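Local atomic coordinates of N-acetylneuraminate lyase (Peptoclostridium difficile NAP08, PDB entry 4WOQ), a protein that is a lyase of the dihydrodipicolinate synthetase family, built on an eight-stranded TIM barrel and found here as an assembly of four chains. Residues 179-184 with 205-210; 175-180 with 198-203; 31-36 with 273-278. All blocks are in the same frame, centred on the assembly; numbering follows the deposited sequence.

Contact 1. Residues 179-184 with 205-210; sequences ADFYLL and LPATVL. With 2KT (2-ketobutyric acid), chain I.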
ATOM      1  N   ALA A 179      -0.025  11.785   9.169  1.00 50.80           N
ATOM      2  CA  ALA A 179       0.950  12.705   8.596  1.00 50.21           C
ATOM      3  C   ALA A 179       0.387  13.608   7.498  1.00 48.61           C
ATOM      4  O   ALA A 179       1.149  14.292   6.813  1.00 50.44           O
ATOM      5  CB  ALA A 179       2.134  11.916   8.050  1.00 50.44           C
ATOM      6  N   ASP A 180      -0.932  13.622   7.327  1.00 44.96           N
ATOM      7  CA  ASP A 180      -1.538  14.450   6.283  1.00 41.78           C
ATOM      8  C   ASP A 180      -1.799  15.867   6.774  1.00 38.32           C
ATOM      9  O   ASP A 180      -2.889  16.167   7.263  1.00 37.64           O
ATOM     10  CB  ASP A 180      -2.861  13.834   5.813  1.00 43.34           C
ATOM     11  CG  ASP A 180      -3.346  14.422   4.497  1.00 44.09           C
ATOM     12  OD1 ASP A 180      -3.121  15.627   4.253  1.00 43.51           O
ATOM     13  OD2 ASP A 180      -3.965  13.676   3.710  1.00 45.95           O
ATOM     14  N   PHE A 181      -0.814  16.747   6.638  1.00 34.84           N
ATOM     15  CA  PHE A 181      -1.001  18.115   7.101  1.00 35.27           C
ATOM     16  C   PHE A 181      -1.905  18.942   6.190  1.00 33.63           C
ATOM     17  O   PHE A 181      -2.391  20.005   6.580  1.00 31.83           O
ATOM     18  CB  PHE A 181       0.350  18.798   7.307  1.00 38.59           C
ATOM     19  CG  PHE A 181       1.075  18.336   8.546  1.00 42.71           C
ATOM     20  CD1 PHE A 181       1.574  17.043   8.637  1.00 46.55           C
ATOM     21  CD2 PHE A 181       1.238  19.188   9.633  1.00 44.22           C
ATOM     22  CE1 PHE A 181       2.227  16.606   9.797  1.00 49.65           C
ATOM     23  CE2 PHE A 181       1.888  18.761  10.796  1.00 45.77           C
ATOM     24  CZ  PHE A 181       2.382  17.473  10.879  1.00 46.78           C
ATOM     25  N   TYR A 182      -2.145  18.448   4.982  1.00 31.27           N
ATOM     26  CA  TYR A 182      -3.028  19.143   4.057  1.00 30.23           C
ATOM     27  C   TYR A 182      -4.426  18.961   4.640  1.00 29.09           C
ATOM     28  O   TYR A 182      -5.183  19.921   4.782  1.00 29.53           O
ATOM     29  CB  TYR A 182      -2.907  18.535   2.651  1.00 27.94           C
ATOM     30  CG  TYR A 182      -3.940  18.990   1.636  1.00 29.53           C
ATOM     31  CD1 TYR A 182      -4.565  20.241   1.732  1.00 27.82           C
ATOM     32  CD2 TYR A 182      -4.266  18.173   0.548  1.00 30.64           C
ATOM     33  CE1 TYR A 182      -5.491  20.663   0.768  1.00 29.69           C
ATOM     34  CE2 TYR A 182      -5.181  18.581  -0.420  1.00 30.75           C
ATOM     35  CZ  TYR A 182      -5.789  19.826  -0.305  1.00 31.35           C
ATOM     36  OH  TYR A 182      -6.676  20.223  -1.276  1.00 32.64           O
ATOM     37  N   LEU A 183      -4.753  17.728   5.009  1.00 28.42           N
ATOM     38  CA  LEU A 183      -6.054  17.441   5.610  1.00 27.65           C
ATOM     39  C   LEU A 183      -6.184  18.167   6.958  1.00 26.97           C
ATOM     40  O   LEU A 183      -7.246  18.705   7.289  1.00 25.53           O
ATOM     41  CB  LEU A 183      -6.227  15.933   5.821  1.00 25.67           C
ATOM     42  CG  LEU A 183      -7.528  15.536   6.528  1.00 28.78           C
ATOM     43  CD1 LEU A 183      -8.725  16.087   5.751  1.00 25.05           C
ATOM     44  CD2 LEU A 183      -7.612  14.013   6.646  1.00 25.90           C
ATOM     45  N   LEU A 184      -5.106  18.169   7.737  1.00 25.23           N
ATOM     46  CA  LEU A 184      -5.114  18.840   9.036  1.00 28.51           C
ATOM     47  C   LEU A 184      -5.430  20.326   8.865  1.00 28.19           C
ATOM     48  O   LEU A 184      -6.261  20.878   9.573  1.00 28.81           O
ATOM     49  CB  LEU A 184      -3.757  18.677   9.726  1.00 29.38           C
ATOM     50  CG  LEU A 184      -3.582  19.403  11.065  1.00 31.77           C
ATOM     51  CD1 LEU A 184      -4.639  18.939  12.055  1.00 31.26           C
ATOM     52  CD2 LEU A 184      -2.180  19.122  11.610  1.00 31.81           C
ATOM     53  N   LEU A 205       5.625  20.490  16.535  1.00 31.78           N
ATOM     54  CA  LEU A 205       5.821  21.849  16.019  1.00 31.61           C
ATOM     55  C   LEU A 205       5.053  22.167  14.723  1.00 31.16           C
ATOM     56  O   LEU A 205       4.312  23.149  14.663  1.00 29.32           O
ATOM     57  CB  LEU A 205       7.317  22.115  15.813  1.00 31.78           C
ATOM     58  CG  LEU A 205       7.758  23.315  14.961  1.00 31.85           C
ATOM     59  CD1 LEU A 205       7.139  24.607  15.491  1.00 31.97           C
ATOM     60  CD2 LEU A 205       9.286  23.395  14.974  1.00 28.70           C
ATOM     61  N   PRO A 206       5.232  21.355  13.663  1.00 30.87           N
ATOM     62  CA  PRO A 206       4.490  21.671  12.437  1.00 31.31           C
ATOM     63  C   PRO A 206       2.976  21.563  12.616  1.00 32.03           C
ATOM     64  O   PRO A 206       2.210  22.232  11.926  1.00 33.60           O
ATOM     65  CB  PRO A 206       5.048  20.670  11.418  1.00 30.44           C
ATOM     66  CG  PRO A 206       5.492  19.522  12.259  1.00 30.80           C
ATOM     67  CD  PRO A 206       6.132  20.207  13.451  1.00 30.69           C
ATOM     68  N   ALA A 207       2.542  20.732  13.557  1.00 32.64           N
ATOM     69  CA  ALA A 207       1.113  20.576  13.798  1.00 33.64           C
ATOM     70  C   ALA A 207       0.557  21.779  14.556  1.00 33.06           C
ATOM     71  O   ALA A 207      -0.548  22.248  14.276  1.00 30.34           O
ATOM     72  CB  ALA A 207       0.850  19.296  14.586  1.00 34.05           C
ATOM     73  N   THR A 208       1.331  22.281  15.514  1.00 32.84           N
ATOM     74  CA  THR A 208       0.895  23.423  16.310  1.00 34.45           C
ATOM     75  C   THR A 208       0.710  24.697  15.480  1.00 33.60           C
ATOM     76  O   THR A 208      -0.200  25.478  15.741  1.00 31.20           O
ATOM     77  CB  THR A 208       1.882  23.711  17.459  1.00 36.90           C
ATOM     78  OG1 THR A 208       2.084  22.516  18.228  1.00 37.23           O
ATOM     79  CG2 THR A 208       1.323  24.806  18.376  1.00 37.08           C
ATOM     80  N   VAL A 209       1.561  24.907  14.478  1.00 33.61           N
ATOM     81  CA  VAL A 209       1.430  26.102  13.649  1.00 34.65           C
ATOM     82  C   VAL A 209       0.188  26.020  12.770  1.00 33.67           C
ATOM     83  O   VAL A 209      -0.229  27.011  12.172  1.00 35.17           O
ATOM     84  CB  VAL A 209       2.677  26.332  12.768  1.00 34.54           C
ATOM     85  CG1 VAL A 209       3.869  26.637  13.649  1.00 34.98           C
ATOM     86  CG2 VAL A 209       2.955  25.112  11.911  1.00 34.86           C
ATOM     87  N   LEU A 210      -0.407  24.835  12.694  1.00 32.46           N
ATOM     88  CA  LEU A 210      -1.624  24.665  11.915  1.00 29.87           C
ATOM     89  C   LEU A 210      -2.836  24.869  12.830  1.00 30.51           C
ATOM     90  O   LEU A 210      -3.986  24.737  12.409  1.00 30.32           O
ATOM     91  CB  LEU A 210      -1.650  23.287  11.244  1.00 27.10           C
ATOM     92  CG  LEU A 210      -0.636  23.150  10.098  1.00 26.33           C
ATOM     93  CD1 LEU A 210      -0.769  21.788   9.408  1.00 22.20           C
ATOM     94  CD2 LEU A 210      -0.883  24.264   9.095  1.00 23.61           C
TER
HETATM   95  C4  2KT I 401      -7.921  15.189   2.031  1.00 53.31           C
HETATM   96  C3  2KT I 401      -9.340  15.639   1.676  1.00 54.57           C
HETATM   97  C2  2KT I 401      -9.298  17.084   1.176  1.00 52.95           C
HETATM   98  O3  2KT I 401      -8.270  17.756   1.231  1.00 52.45           O
HETATM   99  C   2KT I 401     -10.586  17.628   0.552  1.00 53.76           C
HETATM  100  OXT 2KT I 401     -11.588  16.891   0.425  1.00 53.36           O
HETATM  101  O   2KT I 401     -10.633  18.815   0.163  1.00 52.80           O
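Phe181 presents the rim of its ring to Leu210, with Phe181 CD2 just 3.3 Å from Leu210 CD1, a tight apolar contact close to the ring plane. The same edge runs on to the backbone of the other helix: Phe181 CE2 is 3.5 Å from Ala207 N, while Pro206 CB lies 3.7 Å from that same CE2. Phe181 reaches across because its CG stands anti to its own carbonyl carbon (chi1 -75°). Leu184, one turn on, adds its CD2 branch, 3.7 Å from Leu210 CD1, so this one methyl is touched by both residues. In the TIM barrel this is where helix 181-190, which follows strand 171-176, packs beside the short helix 204-208 that follows strand 195-198. The joint is buried and continues into the second subunit, where the ring of Phe181 meets Phe181 of that subunit with the planes at about 45°. At the helix start, Asp180 is the N-cap: Leu183 N donates to Asp180 OD1 over 2.8 Å, reaching it from above the carboxylate plane. Tyr182 points away from 205-210, and 2-ketobutyric acid sets its O3 over one face of the Tyr182 ring, toward the rim, 3.6 Å from Tyr182 CZ.

Contact 2. Residues 175-180 with 198-203; sequences KFTAAD and AGFDEM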
ATOM      1  N   LYS A 175      -8.793  13.441  17.297  1.00 34.18           N
ATOM      2  CA  LYS A 175      -7.384  13.223  17.581  1.00 36.87           C
ATOM      3  C   LYS A 175      -6.845  12.800  16.222  1.00 39.16           C
ATOM      4  O   LYS A 175      -7.131  11.699  15.744  1.00 38.66           O
ATOM      5  CB  LYS A 175      -7.165  12.099  18.593  1.00 37.33           C
ATOM      6  CG  LYS A 175      -5.692  11.802  18.833  1.00 39.28           C
ATOM      7  CD  LYS A 175      -5.484  10.607  19.740  1.00 42.86           C
ATOM      8  CE  LYS A 175      -4.002  10.232  19.826  1.00 46.62           C
ATOM      9  NZ  LYS A 175      -3.763   8.985  20.626  1.00 49.91           N
ATOM     10  N   PHE A 176      -6.076  13.694  15.612  1.00 40.62           N
ATOM     11  CA  PHE A 176      -5.502  13.505  14.286  1.00 43.68           C
ATOM     12  C   PHE A 176      -4.096  12.900  14.331  1.00 45.27           C
ATOM     13  O   PHE A 176      -3.107  13.624  14.441  1.00 46.97           O
ATOM     14  CB  PHE A 176      -5.489  14.874  13.594  1.00 43.38           C
ATOM     15  CG  PHE A 176      -5.252  14.822  12.119  1.00 45.37           C
ATOM     16  CD1 PHE A 176      -3.961  14.693  11.607  1.00 45.82           C
ATOM     17  CD2 PHE A 176      -6.319  14.947  11.232  1.00 45.45           C
ATOM     18  CE1 PHE A 176      -3.733  14.693  10.229  1.00 43.69           C
ATOM     19  CE2 PHE A 176      -6.103  14.947   9.850  1.00 45.77           C
ATOM     20  CZ  PHE A 176      -4.807  14.822   9.351  1.00 45.13           C
ATOM     21  N   THR A 177      -4.010  11.577  14.239  1.00 46.06           N
ATOM     22  CA  THR A 177      -2.719  10.893  14.272  1.00 49.50           C
ATOM     23  C   THR A 177      -2.298  10.447  12.872  1.00 50.38           C
ATOM     24  O   THR A 177      -1.998   9.273  12.648  1.00 50.93           O
ATOM     25  CB  THR A 177      -2.763   9.652  15.201  1.00 50.51           C
ATOM     26  OG1 THR A 177      -3.216  10.043  16.503  1.00 50.70           O
ATOM     27  CG2 THR A 177      -1.373   9.029  15.340  1.00 51.57           C
ATOM     28  N   ALA A 178      -2.274  11.396  11.936  1.00 50.57           N
ATOM     29  CA  ALA A 178      -1.901  11.121  10.552  1.00 50.05           C
ATOM     30  C   ALA A 178      -0.960  12.194  10.018  1.00 50.80           C
ATOM     31  O   ALA A 178      -1.085  13.369  10.358  1.00 51.59           O
ATOM     32  CB  ALA A 178      -3.147  11.051   9.683  1.00 49.68           C
ATOM     33  N   ALA A 179      -0.025  11.785   9.169  1.00 50.80           N
ATOM     34  CA  ALA A 179       0.950  12.705   8.596  1.00 50.21           C
ATOM     35  C   ALA A 179       0.387  13.608   7.498  1.00 48.61           C
ATOM     36  O   ALA A 179       1.149  14.292   6.813  1.00 50.44           O
ATOM     37  CB  ALA A 179       2.134  11.916   8.050  1.00 50.44           C
ATOM     38  N   ASP A 180      -0.932  13.622   7.327  1.00 44.96           N
ATOM     39  CA  ASP A 180      -1.538  14.450   6.283  1.00 41.78           C
ATOM     40  C   ASP A 180      -1.799  15.867   6.774  1.00 38.32           C
ATOM     41  O   ASP A 180      -2.889  16.167   7.263  1.00 37.64           O
ATOM     42  CB  ASP A 180      -2.861  13.834   5.813  1.00 43.34           C
ATOM     43  CG  ASP A 180      -3.346  14.422   4.497  1.00 44.09           C
ATOM     44  OD1 ASP A 180      -3.121  15.627   4.253  1.00 43.51           O
ATOM     45  OD2 ASP A 180      -3.965  13.676   3.710  1.00 45.95           O
ATOM     46  N   ALA A 198      -3.086  16.932  18.094  1.00 36.18           N
ATOM     47  CA  ALA A 198      -1.979  16.356  17.341  1.00 37.42           C
ATOM     48  C   ALA A 198      -1.673  14.974  17.932  1.00 38.32           C
ATOM     49  O   ALA A 198      -1.574  14.821  19.151  1.00 36.88           O
ATOM     50  CB  ALA A 198      -0.755  17.257  17.445  1.00 35.62           C
ATOM     51  N   GLY A 199      -1.518  13.976  17.071  1.00 39.10           N
ATOM     52  CA  GLY A 199      -1.251  12.633  17.549  1.00 40.85           C
ATOM     53  C   GLY A 199       0.174  12.137  17.387  1.00 43.21           C
ATOM     54  O   GLY A 199       0.499  11.043  17.842  1.00 45.36           O
ATOM     55  N   PHE A 200       1.027  12.920  16.733  1.00 44.38           N
ATOM     56  CA  PHE A 200       2.419  12.522  16.543  1.00 43.44           C
ATOM     57  C   PHE A 200       3.327  13.473  17.299  1.00 42.14           C
ATOM     58  O   PHE A 200       3.442  14.645  16.946  1.00 42.20           O
ATOM     59  CB  PHE A 200       2.784  12.514  15.055  1.00 46.61           C
ATOM     60  CG  PHE A 200       2.298  11.291  14.317  1.00 50.73           C
ATOM     61  CD1 PHE A 200       2.709  10.017  14.710  1.00 53.04           C
ATOM     62  CD2 PHE A 200       1.431  11.408  13.237  1.00 52.34           C
ATOM     63  CE1 PHE A 200       2.260   8.877  14.036  1.00 53.99           C
ATOM     64  CE2 PHE A 200       0.978  10.273  12.555  1.00 54.11           C
ATOM     65  CZ  PHE A 200       1.393   9.008  12.958  1.00 53.61           C
ATOM     66  N   ASP A 201       3.965  12.958  18.346  1.00 40.56           N
ATOM     67  CA  ASP A 201       4.850  13.757  19.184  1.00 38.02           C
ATOM     68  C   ASP A 201       6.043  14.309  18.415  1.00 35.75           C
ATOM     69  O   ASP A 201       6.450  15.443  18.631  1.00 34.64           O
ATOM     70  CB  ASP A 201       5.345  12.923  20.372  1.00 39.17           C
ATOM     71  CG  ASP A 201       4.220  12.162  21.063  1.00 41.41           C
ATOM     72  OD1 ASP A 201       3.039  12.488  20.812  1.00 40.08           O
ATOM     73  OD2 ASP A 201       4.515  11.239  21.857  1.00 38.70           O
ATOM     74  N   GLU A 202       6.598  13.509  17.512  1.00 36.02           N
ATOM     75  CA  GLU A 202       7.748  13.933  16.726  1.00 36.61           C
ATOM     76  C   GLU A 202       7.412  14.974  15.648  1.00 36.40           C
ATOM     77  O   GLU A 202       8.295  15.411  14.906  1.00 37.29           O
ATOM     78  CB  GLU A 202       8.422  12.716  16.082  1.00 37.88           C
ATOM     79  CG  GLU A 202       7.580  11.982  15.057  1.00 44.23           C
ATOM     80  CD  GLU A 202       6.552  11.048  15.681  1.00 48.69           C
ATOM     81  OE1 GLU A 202       5.775  11.491  16.553  1.00 49.20           O
ATOM     82  OE2 GLU A 202       6.516   9.864  15.285  1.00 52.58           O
ATOM     83  N   MET A 203       6.142  15.373  15.574  1.00 35.07           N
ATOM     84  CA  MET A 203       5.676  16.359  14.594  1.00 36.42           C
ATOM     85  C   MET A 203       4.847  17.434  15.283  1.00 35.69           C
ATOM     86  O   MET A 203       4.016  18.095  14.656  1.00 36.75           O
ATOM     87  CB  MET A 203       4.815  15.688  13.513  1.00 36.08           C
ATOM     88  CG  MET A 203       5.574  14.772  12.573  1.00 39.34           C
ATOM     89  SD  MET A 203       4.517  14.051  11.273  1.00 41.63           S
ATOM     90  CE  MET A 203       4.792  12.309  11.550  1.00 40.56           C
TER
HETATM   91  O   HOH W   1      -0.072  14.591  14.221  1.00 44.79           O
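At Thr177, chi1 of -55° stands OG1 beside the backbone N and leaves CG2 anti to that N, and Phe200 holds CG anti to its own carbonyl carbon (chi1 -79°); between them these torsions set the methyl over the ring. Both residues sit just past the C-terminal ends of neighbouring parallel strands of the TIM barrel, 171-176 and 195-198, which pair through the bridge of Phe176 with Ala198. The result is a CH-pi contact, Thr177 CG2 lying 3.8 Å from the centroid of the Phe200 ring and somewhat toward its rim. Backbone also crowds this ring, for Thr177 O comes to 3.1 Å from Phe200 CE2. The strand pairing fades out here: Gly199 N gives Phe176 O only a weak, bent bond. A water prolongs the link, donating to Phe176 O and accepting from Phe200 N. Further along, Ala179 CB brushes Met203 CE, and Met203 in turn rests on Phe181 of helix 181-190 in the same chain and on Phe181 of the second subunit. Asp201 is bonded to Thr219 and Gln246, and Glu202 to Asn250, which ties the loop to helix 239-258 as well. With no side chain on Gly199, Thr177 OG1 can settle 3.4 Å from Gly199 CA, buried there with no hydrogen-bond partner in the model.

Contact 3. Residues 31-36 with 273-278; sequences NINEKG and GVEAGY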
ATOM      1  N   ASN A  31      -0.225  -9.330  34.783  1.00 41.27           N
ATOM      2  CA  ASN A  31      -1.267  -8.831  35.668  1.00 40.61           C
ATOM      3  C   ASN A  31      -1.068  -7.335  35.847  1.00 39.39           C
ATOM      4  O   ASN A  31       0.066  -6.848  35.884  1.00 38.44           O
ATOM      5  CB  ASN A  31      -1.204  -9.487  37.050  1.00 44.17           C
ATOM      6  CG  ASN A  31      -1.413 -10.985  37.004  1.00 46.47           C
ATOM      7  OD1 ASN A  31      -2.436 -11.470  36.515  1.00 49.55           O
ATOM      8  ND2 ASN A  31      -0.445 -11.730  37.528  1.00 46.12           N
ATOM      9  N   ILE A  32      -2.174  -6.610  35.954  1.00 35.62           N
ATOM     10  CA  ILE A  32      -2.116  -5.176  36.169  1.00 33.12           C
ATOM     11  C   ILE A  32      -1.490  -4.930  37.541  1.00 33.09           C
ATOM     12  O   ILE A  32      -1.853  -5.582  38.518  1.00 30.16           O
ATOM     13  CB  ILE A  32      -3.514  -4.550  36.196  1.00 30.30           C
ATOM     14  CG1 ILE A  32      -4.190  -4.697  34.832  1.00 29.13           C
ATOM     15  CG2 ILE A  32      -3.413  -3.086  36.609  1.00 31.49           C
ATOM     16  CD1 ILE A  32      -5.588  -4.135  34.804  1.00 23.96           C
ATOM     17  N   ASN A  33      -0.560  -3.986  37.604  1.00 33.21           N
ATOM     18  CA  ASN A  33       0.095  -3.630  38.854  1.00 33.59           C
ATOM     19  C   ASN A  33      -0.458  -2.275  39.269  1.00 34.20           C
ATOM     20  O   ASN A  33       0.068  -1.239  38.862  1.00 35.82           O
ATOM     21  CB  ASN A  33       1.607  -3.542  38.650  1.00 33.34           C
ATOM     22  CG  ASN A  33       2.334  -3.002  39.875  1.00 33.74           C
ATOM     23  OD1 ASN A  33       1.710  -2.598  40.859  1.00 29.66           O
ATOM     24  ND2 ASN A  33       3.661  -2.987  39.813  1.00 33.39           N
ATOM     25  N   GLU A  34      -1.510  -2.282  40.082  1.00 34.51           N
ATOM     26  CA  GLU A  34      -2.146  -1.040  40.509  1.00 35.91           C
ATOM     27  C   GLU A  34      -1.202  -0.030  41.150  1.00 37.36           C
ATOM     28  O   GLU A  34      -1.345   1.175  40.936  1.00 38.11           O
ATOM     29  CB  GLU A  34      -3.304  -1.324  41.469  1.00 35.14           C
ATOM     30  CG  GLU A  34      -4.189  -0.107  41.699  1.00 35.06           C
ATOM     31  CD  GLU A  34      -5.376  -0.386  42.603  1.00 36.08           C
ATOM     32  OE1 GLU A  34      -5.899  -1.524  42.593  1.00 35.99           O
ATOM     33  OE2 GLU A  34      -5.804   0.547  43.312  1.00 38.17           O
ATOM     34  N   LYS A  35      -0.247  -0.511  41.940  1.00 36.88           N
ATOM     35  CA  LYS A  35       0.699   0.387  42.587  1.00 38.52           C
ATOM     36  C   LYS A  35       1.514   1.089  41.504  1.00 38.94           C
ATOM     37  O   LYS A  35       1.699   2.306  41.541  1.00 39.43           O
ATOM     38  CB  LYS A  35       1.624  -0.399  43.528  1.00 38.83           C
ATOM     39  CG  LYS A  35       2.645   0.452  44.273  1.00 38.62           C
ATOM     40  CD  LYS A  35       3.548  -0.421  45.157  1.00 41.83           C
ATOM     41  CE  LYS A  35       4.799   0.330  45.642  1.00 42.40           C
ATOM     42  NZ  LYS A  35       4.497   1.507  46.508  1.00 38.86           N
ATOM     43  N   GLY A  36       1.983   0.315  40.530  1.00 38.64           N
ATOM     44  CA  GLY A  36       2.769   0.877  39.445  1.00 40.35           C
ATOM     45  C   GLY A  36       1.978   1.862  38.600  1.00 39.74           C
ATOM     46  O   GLY A  36       2.466   2.944  38.261  1.00 40.39           O
ATOM     47  N   GLY A 273      12.279   5.792  39.296  1.00 43.82           N
ATOM     48  CA  GLY A 273      11.648   5.247  40.481  1.00 44.53           C
ATOM     49  C   GLY A 273      10.204   4.838  40.292  1.00 44.71           C
ATOM     50  O   GLY A 273       9.534   4.470  41.256  1.00 45.65           O
ATOM     51  N   VAL A 274       9.717   4.902  39.055  1.00 43.70           N
ATOM     52  CA  VAL A 274       8.342   4.516  38.762  1.00 42.86           C
ATOM     53  C   VAL A 274       8.311   3.063  38.308  1.00 43.13           C
ATOM     54  O   VAL A 274       9.069   2.661  37.426  1.00 42.65           O
ATOM     55  CB  VAL A 274       7.728   5.420  37.668  1.00 43.33           C
ATOM     56  CG1 VAL A 274       6.362   4.892  37.254  1.00 40.49           C
ATOM     57  CG2 VAL A 274       7.604   6.851  38.192  1.00 40.96           C
ATOM     58  N   GLU A 275       7.434   2.275  38.924  1.00 43.55           N
ATOM     59  CA  GLU A 275       7.312   0.857  38.602  1.00 43.46           C
ATOM     60  C   GLU A 275       6.415   0.614  37.372  1.00 43.18           C
ATOM     61  O   GLU A 275       5.437  -0.130  37.432  1.00 43.40           O
ATOM     62  CB  GLU A 275       6.782   0.110  39.840  1.00 43.39           C
ATOM     63  CG  GLU A 275       6.703  -1.403  39.706  1.00 45.45           C
ATOM     64  CD  GLU A 275       6.364  -2.099  41.024  1.00 48.82           C
ATOM     65  OE1 GLU A 275       5.436  -1.647  41.737  1.00 48.03           O
ATOM     66  OE2 GLU A 275       7.028  -3.111  41.342  1.00 51.19           O
ATOM     67  N   ALA A 276       6.768   1.249  36.256  1.00 42.99           N
ATOM     68  CA  ALA A 276       6.017   1.123  35.008  1.00 41.91           C
ATOM     69  C   ALA A 276       5.891  -0.338  34.573  1.00 41.87           C
ATOM     70  O   ALA A 276       4.974  -0.700  33.831  1.00 43.59           O
ATOM     71  CB  ALA A 276       6.692   1.945  33.912  1.00 40.31           C
ATOM     72  N   GLY A 277       6.830  -1.167  35.022  1.00 40.76           N
ATOM     73  CA  GLY A 277       6.793  -2.590  34.716  1.00 38.83           C
ATOM     74  C   GLY A 277       6.964  -3.074  33.288  1.00 38.15           C
ATOM     75  O   GLY A 277       7.634  -2.441  32.469  1.00 36.71           O
ATOM     76  N   TYR A 278       6.354  -4.226  33.008  1.00 39.31           N
ATOM     77  CA  TYR A 278       6.410  -4.873  31.697  1.00 39.99           C
ATOM     78  C   TYR A 278       5.249  -4.497  30.778  1.00 39.65           C
ATOM     79  O   TYR A 278       4.321  -3.797  31.172  1.00 39.93           O
ATOM     80  CB  TYR A 278       6.364  -6.398  31.847  1.00 41.77           C
ATOM     81  CG  TYR A 278       7.492  -7.046  32.618  1.00 45.18           C
ATOM     82  CD1 TYR A 278       7.625  -6.870  34.000  1.00 46.03           C
ATOM     83  CD2 TYR A 278       8.408  -7.874  31.966  1.00 45.16           C
ATOM     84  CE1 TYR A 278       8.650  -7.512  34.710  1.00 47.11           C
ATOM     85  CE2 TYR A 278       9.432  -8.513  32.660  1.00 47.05           C
ATOM     86  CZ  TYR A 278       9.548  -8.332  34.027  1.00 47.17           C
ATOM     87  OH  TYR A 278      10.566  -8.973  34.694  1.00 49.42           O
TER
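Asn33 and Glu275 join the two segments through a single nearly straight hydrogen bond, Asn33 ND2 to Glu275 OE1, 2.9 Å long with an N-H...O angle of 165°. The oxygen lies almost in the amide plane, whereas the N-H approaches the carboxylate from above its plane, the two flat groups standing 71° apart. Beside this, Gly36 CA packs against the backbone, making a C-H...O contact of 3.5 Å with Glu275 O. The aliphatic part of Lys35 passes the carboxylate, its CD 4.1 Å from Glu275 OE1. One shell out, the other end of the amide is in use too: Asn33 is the N-cap of helix 34-46, and Gly36 N donates to Asn33 OD1 over 2.9 Å. Glu275 O is also bonded to Ser25 OG, and Asn33 pairs by backbone with Ser25. The second segment follows helix 261-270 of this TIM-barrel enzyme, which Gly273 ends in a Schellman motif, and Val274 leans on Gln39, Ile40 and His43. Capping and bridging at once, Asn33 has its amide orientation fixed; the nearby helix N terminus, with Lys35 NZ 5.8 Å from Glu275 OE1, probably steadies the negative charge of the carboxylate.

In the fold
From the N terminus, the first segment met is 31-36, at the start of helix 34-46; its partner 273-278 comes only after all eight barrel strands, so contact 3 closes a loop spanning most of the chain and ties the start of that first helix to the loop after helix 261-270. Contacts 1 and 2 are both nested inside this loop. They interleave: 175-180 runs into 179-184, sharing Ala179 and Asp180, and 198-203 is followed by 205-210. Contact 2 joins the ends of two adjacent strands, contact 1 the helices after them, and Phe176 packs on Leu183 and Leu184, and Ala198 on Ala207, where the two meet. Contact 3 lies on the opposite side of the chain's centre from the other two, its own centre about 35 Å from that of contact 1.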